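Local coordinates for inner membrane lipoprotein (PDB 4C47) that is required for proper surface expression of the trimeric autotransporter adhesin SadA, probably by assisting its biogenesis, and forms a homotrimer through an N-terminal coiled coil, at residues 69-83 against 86-99. Numbering follows the deposited sequence.
Sequences LFDYTELDPSQTHYF and NNGNIGLAGRILSI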
loop_
_atom_site.group_PDB
_atom_site.type_symbol
_atom_site.label_atom_id
_atom_site.label_comp_id
_atom_site.label_asym_id
_atom_site.label_seq_id
_atom_site.Cartn_x
_atom_site.Cartn_y
_atom_site.Cartn_z
ATOM N N LEU A 69 2.750 4.989 -11.115
ATOM C CA LEU A 69 3.350 6.061 -11.900
ATOM C C LEU A 69 4.844 5.850 -12.155
ATOM O O LEU A 69 5.397 6.388 -13.116
ATOM C CB LEU A 69 3.106 7.406 -11.217
ATOM C CG LEU A 69 1.620 7.714 -11.006
ATOM C CD1 LEU A 69 1.424 9.059 -10.317
ATOM C CD2 LEU A 69 0.872 7.664 -12.337
ATOM N N PHE A 70 5.490 5.066 -11.295
ATOM C CA PHE A 70 6.908 4.768 -11.452
ATOM C C PHE A 70 7.148 3.444 -12.173
ATOM O O PHE A 70 8.245 3.190 -12.664
ATOM C CB PHE A 70 7.620 4.752 -10.098
ATOM C CG PHE A 70 7.733 6.103 -9.454
ATOM C CD1 PHE A 70 8.676 7.020 -9.900
ATOM C CD2 PHE A 70 6.907 6.455 -8.396
ATOM C CE1 PHE A 70 8.786 8.267 -9.311
ATOM C CE2 PHE A 70 7.013 7.700 -7.801
ATOM C CZ PHE A 70 7.955 8.607 -8.259
ATOM N N ASP A 71 6.128 2.596 -12.229
ATOM C CA ASP A 71 6.260 1.303 -12.887
ATOM C C ASP A 71 6.282 1.455 -14.400
ATOM O O ASP A 71 7.064 0.804 -15.089
ATOM C CB ASP A 71 5.122 0.365 -12.479
ATOM C CG ASP A 71 5.187 -0.026 -11.020
ATOM O OD1 ASP A 71 6.145 -0.732 -10.642
ATOM O OD2 ASP A 71 4.278 0.360 -10.254
ATOM N N TYR A 72 5.414 2.320 -14.908
ATOM C CA TYR A 72 5.284 2.530 -16.342
ATOM C C TYR A 72 4.585 3.858 -16.592
ATOM O O TYR A 72 4.114 4.503 -15.656
ATOM C CB TYR A 72 4.485 1.389 -16.976
ATOM C CG TYR A 72 3.244 1.005 -16.192
ATOM C CD1 TYR A 72 2.103 1.793 -16.234
ATOM C CD2 TYR A 72 3.216 -0.146 -15.411
ATOM C CE1 TYR A 72 0.972 1.454 -15.521
ATOM C CE2 TYR A 72 2.086 -0.496 -14.694
ATOM C CZ TYR A 72 0.966 0.310 -14.755
ATOM O OH TYR A 72 -0.168 -0.020 -14.048
ATOM N N THR A 73 4.516 4.263 -17.855
ATOM C CA THR A 73 3.813 5.482 -18.231
ATOM C C THR A 73 2.677 5.150 -19.195
ATOM O O THR A 73 2.874 4.436 -20.179
ATOM C CB THR A 73 4.771 6.511 -18.865
ATOM O OG1 THR A 73 5.836 6.804 -17.949
ATOM C CG2 THR A 73 4.028 7.798 -19.208
ATOM N N GLU A 74 1.483 5.651 -18.895
ATOM C CA GLU A 74 0.319 5.423 -19.747
ATOM C C GLU A 74 -0.128 6.724 -20.404
ATOM O O GLU A 74 -0.187 7.768 -19.753
ATOM C CB GLU A 74 -0.841 4.830 -18.942
ATOM C CG GLU A 74 -0.608 3.425 -18.417
ATOM C CD GLU A 74 -1.781 2.917 -17.601
ATOM O OE1 GLU A 74 -1.971 3.399 -16.463
ATOM O OE2 GLU A 74 -2.514 2.038 -18.102
ATOM N N LEU A 75 -0.458 6.651 -21.689
ATOM C CA LEU A 75 -0.835 7.838 -22.445
ATOM C C LEU A 75 -1.757 7.529 -23.623
ATOM O O LEU A 75 -1.846 6.391 -24.087
ATOM C CB LEU A 75 0.415 8.587 -22.925
ATOM C CG LEU A 75 1.478 7.807 -23.704
ATOM C CD1 LEU A 75 1.179 7.785 -25.195
ATOM C CD2 LEU A 75 2.859 8.383 -23.452
ATOM N N ASP A 76 -2.456 8.561 -24.083
ATOM C CA ASP A 76 -3.181 8.518 -25.341
ATOM C C ASP A 76 -2.307 9.252 -26.346
ATOM O O ASP A 76 -2.246 10.479 -26.336
ATOM C CB ASP A 76 -4.536 9.217 -25.197
ATOM C CG ASP A 76 -5.401 9.103 -26.447
ATOM O OD1 ASP A 76 -4.883 8.714 -27.515
ATOM O OD2 ASP A 76 -6.607 9.413 -26.361
ATOM N N PRO A 77 -1.619 8.497 -27.218
ATOM C CA PRO A 77 -0.641 9.060 -28.159
ATOM C C PRO A 77 -1.256 10.039 -29.154
ATOM O O PRO A 77 -0.528 10.786 -29.804
ATOM C CB PRO A 77 -0.101 7.820 -28.893
ATOM C CG PRO A 77 -1.160 6.784 -28.732
ATOM C CD PRO A 77 -1.770 7.042 -27.383
ATOM N N SER A 78 -2.579 10.037 -29.265
ATOM C CA SER A 78 -3.266 10.946 -30.171
ATOM C C SER A 78 -3.489 12.305 -29.512
ATOM O O SER A 78 -3.749 13.300 -30.188
ATOM C CB SER A 78 -4.604 10.347 -30.603
ATOM O OG SER A 78 -5.449 10.128 -29.486
ATOM N N GLN A 79 -3.388 12.335 -28.187
ATOM C CA GLN A 79 -3.641 13.551 -27.417
ATOM C C GLN A 79 -2.418 13.959 -26.604
ATOM O O GLN A 79 -2.533 14.655 -25.596
ATOM C CB GLN A 79 -4.829 13.337 -26.477
ATOM C CG GLN A 79 -6.150 13.087 -27.183
ATOM C CD GLN A 79 -6.730 14.346 -27.795
ATOM O OE1 GLN A 79 -6.362 14.740 -28.901
ATOM N NE2 GLN A 79 -7.642 14.986 -27.073
ATOM N N THR A 80 -1.243 13.530 -27.048
ATOM C CA THR A 80 -0.026 13.735 -26.277
ATOM C C THR A 80 1.140 14.179 -27.156
ATOM O O THR A 80 1.318 13.680 -28.267
ATOM C CB THR A 80 0.357 12.443 -25.507
ATOM O OG1 THR A 80 -0.623 12.182 -24.493
ATOM C CG2 THR A 80 1.726 12.567 -24.854
ATOM N N HIS A 81 1.920 15.134 -26.663
ATOM C CA HIS A 81 3.218 15.425 -27.255
ATOM C C HIS A 81 4.329 14.976 -26.312
ATOM O O HIS A 81 5.053 14.022 -26.604
ATOM C CB HIS A 81 3.370 16.910 -27.582
ATOM C CG HIS A 81 4.604 17.224 -28.367
ATOM N ND1 HIS A 81 4.837 16.710 -29.625
ATOM C CD2 HIS A 81 5.682 17.989 -28.070
ATOM C CE1 HIS A 81 5.998 17.152 -30.073
ATOM N NE2 HIS A 81 6.532 17.930 -29.146
ATOM N N TYR A 82 4.451 15.669 -25.182
ATOM C CA TYR A 82 5.456 15.348 -24.168
ATOM C C TYR A 82 4.975 14.243 -23.236
ATOM O O TYR A 82 3.791 14.174 -22.904
ATOM C CB TYR A 82 5.782 16.586 -23.322
ATOM C CG TYR A 82 6.609 17.642 -24.026
ATOM C CD1 TYR A 82 7.673 17.290 -24.846
ATOM C CD2 TYR A 82 6.322 18.993 -23.869
ATOM C CE1 TYR A 82 8.428 18.256 -25.489
ATOM C CE2 TYR A 82 7.066 19.964 -24.510
ATOM C CZ TYR A 82 8.120 19.590 -25.318
ATOM O OH TYR A 82 8.866 20.553 -25.961
ATOM N N PHE A 83 5.898 13.386 -22.813
ATOM C CA PHE A 83 5.633 12.432 -21.738
ATOM C C PHE A 83 6.925 12.064 -21.002
ATOM O O PHE A 83 8.019 12.271 -21.515
ATOM C CB PHE A 83 4.926 11.173 -22.263
ATOM C CG PHE A 83 5.775 10.321 -23.169
ATOM C CD1 PHE A 83 5.778 10.533 -24.539
ATOM C CD2 PHE A 83 6.553 9.296 -22.653
ATOM C CE1 PHE A 83 6.547 9.749 -25.376
ATOM C CE2 PHE A 83 7.329 8.504 -23.483
ATOM C CZ PHE A 83 7.326 8.732 -24.849
ATOM N N ASN A 86 9.809 7.349 -15.764
ATOM C CA ASN A 86 10.702 7.403 -14.610
ATOM C C ASN A 86 10.406 6.253 -13.657
ATOM O O ASN A 86 9.316 6.177 -13.089
ATOM C CB ASN A 86 10.565 8.757 -13.897
ATOM C CG ASN A 86 11.595 8.956 -12.789
ATOM O OD1 ASN A 86 11.991 8.014 -12.101
ATOM N ND2 ASN A 86 12.027 10.196 -12.611
ATOM N N ASN A 87 11.379 5.362 -13.484
ATOM C CA ASN A 87 11.202 4.194 -12.627
ATOM C C ASN A 87 11.956 4.291 -11.304
ATOM O O ASN A 87 12.064 3.310 -10.565
ATOM C CB ASN A 87 11.593 2.911 -13.367
ATOM C CG ASN A 87 13.046 2.910 -13.827
ATOM O OD1 ASN A 87 13.817 3.818 -13.510
ATOM N ND2 ASN A 87 13.425 1.879 -14.575
ATOM N N GLY A 88 12.487 5.472 -11.015
ATOM C CA GLY A 88 13.229 5.680 -9.787
ATOM C C GLY A 88 14.729 5.567 -9.978
ATOM O O GLY A 88 15.504 5.924 -9.093
ATOM N N ASN A 89 15.142 5.065 -11.138
ATOM C CA ASN A 89 16.560 4.907 -11.440
ATOM C C ASN A 89 16.952 5.631 -12.717
ATOM O O ASN A 89 17.957 6.338 -12.761
ATOM C CB ASN A 89 16.929 3.429 -11.563
ATOM C CG ASN A 89 16.721 2.665 -10.274
ATOM O OD1 ASN A 89 16.656 3.250 -9.195
ATOM N ND2 ASN A 89 16.626 1.343 -10.380
ATOM N N ILE A 90 16.155 5.433 -13.761
ATOM C CA ILE A 90 16.392 6.079 -15.040
ATOM C C ILE A 90 15.230 7.000 -15.392
ATOM O O ILE A 90 14.067 6.612 -15.302
ATOM C CB ILE A 90 16.607 5.040 -16.160
ATOM C CG1 ILE A 90 17.967 4.363 -15.996
ATOM C CG2 ILE A 90 16.521 5.692 -17.526
ATOM C CD1 ILE A 90 18.295 3.383 -17.095
ATOM N N GLY A 91 15.557 8.230 -15.768
ATOM C CA GLY A 91 14.557 9.190 -16.192
ATOM C C GLY A 91 14.703 9.522 -17.664
ATOM O O GLY A 91 15.785 9.872 -18.134
ATOM N N LEU A 92 13.601 9.404 -18.394
ATOM C CA LEU A 92 13.570 9.685 -19.818
ATOM C C LEU A 92 12.411 10.618 -20.105
ATOM O O LEU A 92 11.348 10.498 -19.499
ATOM C CB LEU A 92 13.374 8.395 -20.620
ATOM C CG LEU A 92 14.410 7.274 -20.503
ATOM C CD1 LEU A 92 14.008 6.104 -21.386
ATOM C CD2 LEU A 92 15.793 7.773 -20.882
ATOM N N ALA A 93 12.612 11.557 -21.021
ATOM C CA ALA A 93 11.487 12.324 -21.547
ATOM C C ALA A 93 11.281 11.917 -22.992
ATOM O O ALA A 93 12.199 11.407 -23.629
ATOM C CB ALA A 93 11.733 13.826 -21.437
ATOM N N GLY A 94 10.080 12.138 -23.509
ATOM C CA GLY A 94 9.775 11.772 -24.875
ATOM C C GLY A 94 8.839 12.765 -25.527
ATOM O O GLY A 94 7.956 13.320 -24.871
ATOM N N ARG A 95 9.039 12.998 -26.820
ATOM C CA ARG A 95 8.145 13.865 -27.580
ATOM C C ARG A 95 7.705 13.170 -28.865
ATOM O O ARG A 95 8.531 12.661 -29.628
ATOM C CB ARG A 95 8.805 15.217 -27.879
ATOM C CG ARG A 95 10.099 15.133 -28.683
ATOM C CD ARG A 95 10.820 16.472 -28.737
ATOM N NE ARG A 95 11.978 16.419 -29.625
ATOM C CZ ARG A 95 12.895 17.374 -29.729
ATOM N NH1 ARG A 95 12.807 18.473 -28.994
ATOM N NH2 ARG A 95 13.906 17.222 -30.571
ATOM N N ILE A 96 6.395 13.136 -29.090
ATOM C CA ILE A 96 5.837 12.455 -30.250
ATOM C C ILE A 96 5.849 13.367 -31.474
ATOM O O ILE A 96 5.207 14.416 -31.489
ATOM C CB ILE A 96 4.404 11.961 -29.981
ATOM C CG1 ILE A 96 4.390 10.987 -28.801
ATOM C CG2 ILE A 96 3.836 11.304 -31.221
ATOM C CD1 ILE A 96 3.039 10.367 -28.538
ATOM N N LEU A 97 6.591 12.961 -32.499
ATOM C CA LEU A 97 6.696 13.741 -33.725
ATOM C C LEU A 97 5.516 13.470 -34.652
ATOM O O LEU A 97 4.904 14.402 -35.176
ATOM C CB LEU A 97 8.014 13.441 -34.439
ATOM C CG LEU A 97 9.277 13.619 -33.593
ATOM C CD1 LEU A 97 10.507 13.166 -34.364
ATOM C CD2 LEU A 97 9.425 15.064 -33.137
ATOM N N SER A 98 5.195 12.192 -34.848
ATOM C CA SER A 98 4.088 11.814 -35.719
ATOM C C SER A 98 3.649 10.369 -35.521
ATOM O O SER A 98 4.433 9.520 -35.097
ATOM C CB SER A 98 4.459 12.026 -37.187
ATOM O OG SER A 98 5.507 11.162 -37.578
ATOM N N ILE A 99 2.385 10.104 -35.827
ATOM C CA ILE A 99 1.877 8.742 -35.890
ATOM C C ILE A 99 1.553 8.409 -37.343
ATOM O O ILE A 99 0.747 9.090 -37.979
ATOM C CB ILE A 99 0.626 8.543 -35.008
ATOM C CG1 ILE A 99 1.018 8.409 -33.533
ATOM C CG2 ILE A 99 -0.118 7.293 -35.431
ATOM C CD1 ILE A 99 1.019 9.709 -32.775
HETATM O O HOH W 1 7.077 6.061 -15.564
#
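The beta hairpin of strands 82-86 and 91-102, at one edge of the C-terminal beta-sandwich, pairs F83 with G94 in antiparallel register. Their backbones exchange two hydrogen bonds, F83 N to G94 O and G94 N to F83 O, both 2.9 Å. F83 CG stands between its own backbone N and carbonyl carbon (chi1 67°), which swings the ring across to the partner strand: one face lies over G94 CA, 4.0 Å from the ring centroid in a CH-pi contact, while L75 CD2 covers the opposite face. I96 CG1 meets the ring edge, and the F83 side chain also touches L110 of strand 105-114, within the sandwich.

On the sheet face opposite the F83 ring, Y82 and R95 form the non-hydrogen-bonded pair. R95 CB lies 3.8 Å from Y82 CD1 and also sits over one face of the H81 imidazole, while its guanidinium runs on to a salt bridge with D111 and a cation-pi contact with W163. Just before strand 82-86, I96 N donates to H81 O (3.0 Å), and I96 CD1 packs against P77 CB (4.1 Å) in the type I turn D76-Q79.

At the far end the chain leaves the coiled-coil helix. F70 makes two CA-H...O contacts with the N86-N87 backbone: F70 CA to N86 O at 3.2 Å and N87 CA to F70 O at 3.1 Å. The carbonyl of N86 lies at the edge of the F70 ring, which also meets F70 of both neighbouring subunits. One water bridges L69 O, T73 OG1 and N86 N.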